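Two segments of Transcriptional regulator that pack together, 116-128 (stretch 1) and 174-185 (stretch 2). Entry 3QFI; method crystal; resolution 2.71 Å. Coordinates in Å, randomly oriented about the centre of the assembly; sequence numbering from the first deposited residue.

Stretch 1 (116-128) DLIDAVGGIEVDN
Stretch 2, residues 174-185: REVVEKIVRKVM

Stretch 1 ends a helix, turns through two glycines and leaves as a strand, 124-128; stretch 2 is a helix through Val184 that receives all three parts. Strand and helix run roughly antiparallel, at 146° between their N-to-C directions and 8.4 Å between axes at closest approach. Three pairs set the register: Val121 CA lies 6.8 Å from Val184 CA, Ile124 CA lies 6.3 Å from Lys179 CA, and Val126 CA lies 7.5 Å from Glu175 CA. Together the stretches bury 579 Å².

Leu117 (chi1 t, chi2 p) points toward the partner helix and sets its CD2 4.0 Å from CG2 of Ile180. Ile118 (m, t) starts sideways, yet its CG1 lies 3.9 Å from CD1 of Ile180. Ile180 adopts m, m, a conformation that carries CD1 in among the side chains of stretch 1.

Val121 (chi1 m, phi/psi -103/1) points toward the helix, and its two methyls serve different neighbours: CG1 of Val121 is 4.0 Å from CG2 of Val184 (chi1 t), and CG2 of Val121 is 4.2 Å from CD1 of Ile180. The helix then closes in a Schellman motif. Gly123 N bonds to Ile118 O at 2.8 Å and Gly122 N to Asp119 O at 3.2 Å. Gly122 sits at 86/16 and Gly123 at 87/176; at either, a CB would jam against the preceding carbonyl oxygen, so the backbone itself calls for glycine. The turn also brings Gly123 O within 2.7 Å of Lys183 NZ, whose side chain (t, p, p, p) curls back to reach it.

Ile124 opens the strand at -146/146 and is the central plug, pointing toward the helix with chi1 p and chi2 t. Ile124 CG2 packs 3.6 Å from CD1 of Ile180, Ile124 CD1 3.9 Å from CG1 of Val176 (chi1 t), and Ile124 CB 3.9 Å from CB of Lys179. Ile180 and Val176 are one helical turn apart, so one side chain spans both.

Beyond it the contact becomes more polar. Glu125 (-99/132) leads its side-chain end away, while Glu125 O lies 3.6 Å from CE of Lys179 (m, m, t, m). Val126 (-135/170, chi1 m) is set sideways, with Val126 CB 3.8 Å from OE1 of Glu175 and Val126 CG1 4.3 Å from CG of Lys179. Glu175, extended in t, t, also brings its OE1 3.5 Å from N of Asp127. Within the helix, a long salt bridge joins Lys179 NZ to Glu175 OE1 at 3.7 Å. By Asn128, CA-to-CB points away and contact ends.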

# COMPACT_ATOMS: atom_id res chain seq x y z
N ASP A 116 5.68 11.04 -13.33
CA ASP A 116 6.60 10.66 -14.40
C ASP A 116 6.57 9.16 -14.68
O ASP A 116 6.85 8.72 -15.79
CB ASP A 116 8.03 11.09 -14.07
CG ASP A 116 8.98 10.93 -15.26
OD1 ASP A 116 8.71 11.53 -16.33
OD2 ASP A 116 10.00 10.20 -15.14
N LEU A 117 6.25 8.38 -13.65
CA LEU A 117 6.18 6.93 -13.80
C LEU A 117 4.99 6.56 -14.67
O LEU A 117 5.03 5.57 -15.40
CB LEU A 117 6.05 6.28 -12.42
CG LEU A 117 5.95 4.75 -12.37
CD1 LEU A 117 7.17 4.12 -13.01
CD2 LEU A 117 5.81 4.28 -10.92
N ILE A 118 3.92 7.34 -14.57
CA ILE A 118 2.74 7.06 -15.36
C ILE A 118 3.02 7.43 -16.81
O ILE A 118 2.63 6.69 -17.72
CB ILE A 118 1.52 7.83 -14.80
CG1 ILE A 118 1.23 7.34 -13.38
CG2 ILE A 118 0.29 7.60 -15.69
CD1 ILE A 118 0.03 7.98 -12.71
N ASP A 119 3.71 8.53 -17.04
CA ASP A 119 4.04 8.94 -18.41
C ASP A 119 5.15 8.10 -19.03
O ASP A 119 5.18 7.90 -20.24
CB ASP A 119 4.43 10.41 -18.45
CG ASP A 119 3.28 11.32 -18.11
OD1 ASP A 119 2.14 11.00 -18.51
OD2 ASP A 119 3.50 12.36 -17.45
N ALA A 120 6.06 7.60 -18.20
CA ALA A 120 7.17 6.79 -18.67
C ALA A 120 6.69 5.43 -19.15
O ALA A 120 7.41 4.72 -19.86
CB ALA A 120 8.19 6.61 -17.55
N VAL A 121 5.48 5.04 -18.73
CA VAL A 121 4.93 3.76 -19.14
C VAL A 121 3.88 3.93 -20.23
O VAL A 121 3.28 2.95 -20.68
CB VAL A 121 4.28 3.00 -17.94
CG1 VAL A 121 5.33 2.71 -16.87
CG2 VAL A 121 3.12 3.80 -17.36
N GLY A 122 3.65 5.17 -20.66
CA GLY A 122 2.69 5.41 -21.72
C GLY A 122 1.27 5.56 -21.24
O GLY A 122 0.32 5.47 -22.02
N GLY A 123 1.11 5.79 -19.94
CA GLY A 123 -0.21 5.97 -19.37
C GLY A 123 -0.88 4.67 -18.97
O GLY A 123 -0.36 3.59 -19.20
N ILE A 124 -2.06 4.79 -18.38
CA ILE A 124 -2.79 3.61 -17.94
C ILE A 124 -4.29 3.80 -18.07
O ILE A 124 -4.79 4.91 -17.90
CB ILE A 124 -2.48 3.27 -16.47
CG1 ILE A 124 -2.89 4.43 -15.57
CG2 ILE A 124 -0.99 2.97 -16.31
CD1 ILE A 124 -2.68 4.17 -14.09
N GLU A 125 -5.00 2.73 -18.39
CA GLU A 125 -6.44 2.80 -18.51
C GLU A 125 -7.17 2.31 -17.27
O GLU A 125 -6.86 1.25 -16.71
CB GLU A 125 -6.92 2.01 -19.74
CG GLU A 125 -6.85 2.83 -21.03
CD GLU A 125 -7.88 2.41 -22.07
OE1 GLU A 125 -7.79 1.27 -22.58
OE2 GLU A 125 -8.78 3.22 -22.37
N VAL A 126 -8.14 3.11 -16.82
CA VAL A 126 -8.94 2.78 -15.65
C VAL A 126 -10.40 3.05 -15.96
O VAL A 126 -10.72 3.67 -16.98
CB VAL A 126 -8.55 3.62 -14.41
CG1 VAL A 126 -7.07 3.46 -14.11
CG2 VAL A 126 -8.91 5.07 -14.62
N ASP A 127 -11.28 2.60 -15.06
CA ASP A 127 -12.71 2.82 -15.22
C ASP A 127 -13.19 3.79 -14.13
O ASP A 127 -13.46 3.39 -13.00
CB ASP A 127 -13.48 1.51 -15.09
CG ASP A 127 -14.93 1.64 -15.49
OD1 ASP A 127 -15.61 2.56 -14.97
OD2 ASP A 127 -15.41 0.83 -16.31
N ASN A 128 -13.30 5.07 -14.49
CA ASN A 128 -13.75 6.09 -13.55
C ASN A 128 -15.25 5.96 -13.30
O ASN A 128 -16.05 6.40 -14.11
CB ASN A 128 -13.44 7.48 -14.11
CG ASN A 128 -13.79 8.60 -13.14
OD1 ASN A 128 -13.71 9.78 -13.47
ND2 ASN A 128 -14.18 8.22 -11.93
N ARG A 174 -5.23 1.70 -5.37
CA ARG A 174 -4.81 0.32 -5.64
C ARG A 174 -5.01 -0.02 -7.11
O ARG A 174 -4.28 -0.84 -7.67
CB ARG A 174 -5.59 -0.69 -4.77
CG ARG A 174 -5.46 -0.50 -3.28
CD ARG A 174 -5.90 -1.75 -2.50
NE ARG A 174 -7.28 -2.18 -2.73
CZ ARG A 174 -8.36 -1.71 -2.09
NH1 ARG A 174 -8.24 -0.76 -1.16
NH2 ARG A 174 -9.56 -2.22 -2.34
N GLU A 175 -6.01 0.60 -7.73
CA GLU A 175 -6.28 0.32 -9.13
C GLU A 175 -5.13 0.90 -9.97
O GLU A 175 -4.62 0.25 -10.87
CB GLU A 175 -7.62 0.94 -9.55
CG GLU A 175 -8.13 0.42 -10.88
CD GLU A 175 -9.42 1.09 -11.34
OE1 GLU A 175 -9.94 0.69 -12.40
OE2 GLU A 175 -9.90 2.01 -10.64
N VAL A 176 -4.71 2.12 -9.62
CA VAL A 176 -3.62 2.79 -10.31
C VAL A 176 -2.34 1.96 -10.21
O VAL A 176 -1.76 1.60 -11.23
CB VAL A 176 -3.39 4.21 -9.71
CG1 VAL A 176 -2.10 4.82 -10.24
CG2 VAL A 176 -4.57 5.10 -10.05
N VAL A 177 -1.91 1.64 -8.99
CA VAL A 177 -0.70 0.85 -8.81
C VAL A 177 -0.82 -0.51 -9.49
O VAL A 177 0.17 -1.07 -9.95
CB VAL A 177 -0.39 0.62 -7.31
CG1 VAL A 177 0.75 -0.38 -7.14
CG2 VAL A 177 -0.04 1.95 -6.65
N GLU A 178 -2.04 -1.05 -9.54
CA GLU A 178 -2.22 -2.36 -10.18
C GLU A 178 -1.97 -2.26 -11.68
O GLU A 178 -1.33 -3.13 -12.28
CB GLU A 178 -3.63 -2.87 -9.94
CG GLU A 178 -3.83 -4.29 -10.43
CD GLU A 178 -5.30 -4.65 -10.50
OE1 GLU A 178 -6.06 -4.31 -9.56
OE2 GLU A 178 -5.69 -5.29 -11.51
N LYS A 179 -2.49 -1.19 -12.28
CA LYS A 179 -2.32 -0.97 -13.70
C LYS A 179 -0.86 -0.66 -14.03
O LYS A 179 -0.35 -1.12 -15.04
CB LYS A 179 -3.22 0.17 -14.16
CG LYS A 179 -4.70 -0.15 -14.06
CD LYS A 179 -5.01 -1.48 -14.74
CE LYS A 179 -6.51 -1.75 -14.82
NZ LYS A 179 -7.21 -1.61 -13.52
N ILE A 180 -0.21 0.10 -13.16
CA ILE A 180 1.19 0.45 -13.36
C ILE A 180 2.01 -0.83 -13.37
O ILE A 180 2.62 -1.19 -14.38
CB ILE A 180 1.71 1.38 -12.23
CG1 ILE A 180 0.99 2.73 -12.29
CG2 ILE A 180 3.21 1.62 -12.38
CD1 ILE A 180 1.27 3.49 -13.57
N VAL A 181 2.02 -1.52 -12.24
CA VAL A 181 2.76 -2.75 -12.11
C VAL A 181 2.50 -3.68 -13.27
O VAL A 181 3.43 -4.31 -13.80
CB VAL A 181 2.36 -3.46 -10.83
CG1 VAL A 181 2.96 -4.86 -10.81
CG2 VAL A 181 2.84 -2.65 -9.63
N ARG A 182 1.24 -3.77 -13.66
CA ARG A 182 0.84 -4.64 -14.75
C ARG A 182 1.59 -4.25 -16.03
O ARG A 182 2.10 -5.11 -16.75
CB ARG A 182 -0.66 -4.53 -14.97
CG ARG A 182 -1.27 -5.73 -15.65
CD ARG A 182 -1.88 -6.70 -14.65
NE ARG A 182 -2.19 -7.98 -15.28
CZ ARG A 182 -2.87 -8.96 -14.69
NH1 ARG A 182 -3.09 -10.10 -15.35
NH2 ARG A 182 -3.34 -8.80 -13.46
N LYS A 183 1.66 -2.95 -16.29
CA LYS A 183 2.33 -2.40 -17.46
C LYS A 183 3.85 -2.56 -17.34
O LYS A 183 4.50 -3.07 -18.26
CB LYS A 183 2.00 -0.92 -17.60
CG LYS A 183 2.38 -0.28 -18.92
CD LYS A 183 1.44 -0.72 -20.03
CE LYS A 183 -0.01 -0.50 -19.64
NZ LYS A 183 -0.28 0.91 -19.26
N VAL A 184 4.41 -2.12 -16.22
CA VAL A 184 5.85 -2.22 -16.01
C VAL A 184 6.33 -3.66 -16.18
O VAL A 184 7.50 -3.89 -16.49
CB VAL A 184 6.28 -1.74 -14.59
CG1 VAL A 184 7.79 -1.77 -14.48
CG2 VAL A 184 5.77 -0.33 -14.33
N MET A 185 5.43 -4.63 -15.99
CA MET A 185 5.78 -6.04 -16.12
C MET A 185 5.20 -6.66 -17.40
O MET A 185 5.31 -7.87 -17.61
CB MET A 185 5.26 -6.84 -14.92
CG MET A 185 5.76 -6.39 -13.56
SD MET A 185 7.46 -6.85 -13.21
CE MET A 185 7.24 -8.54 -12.77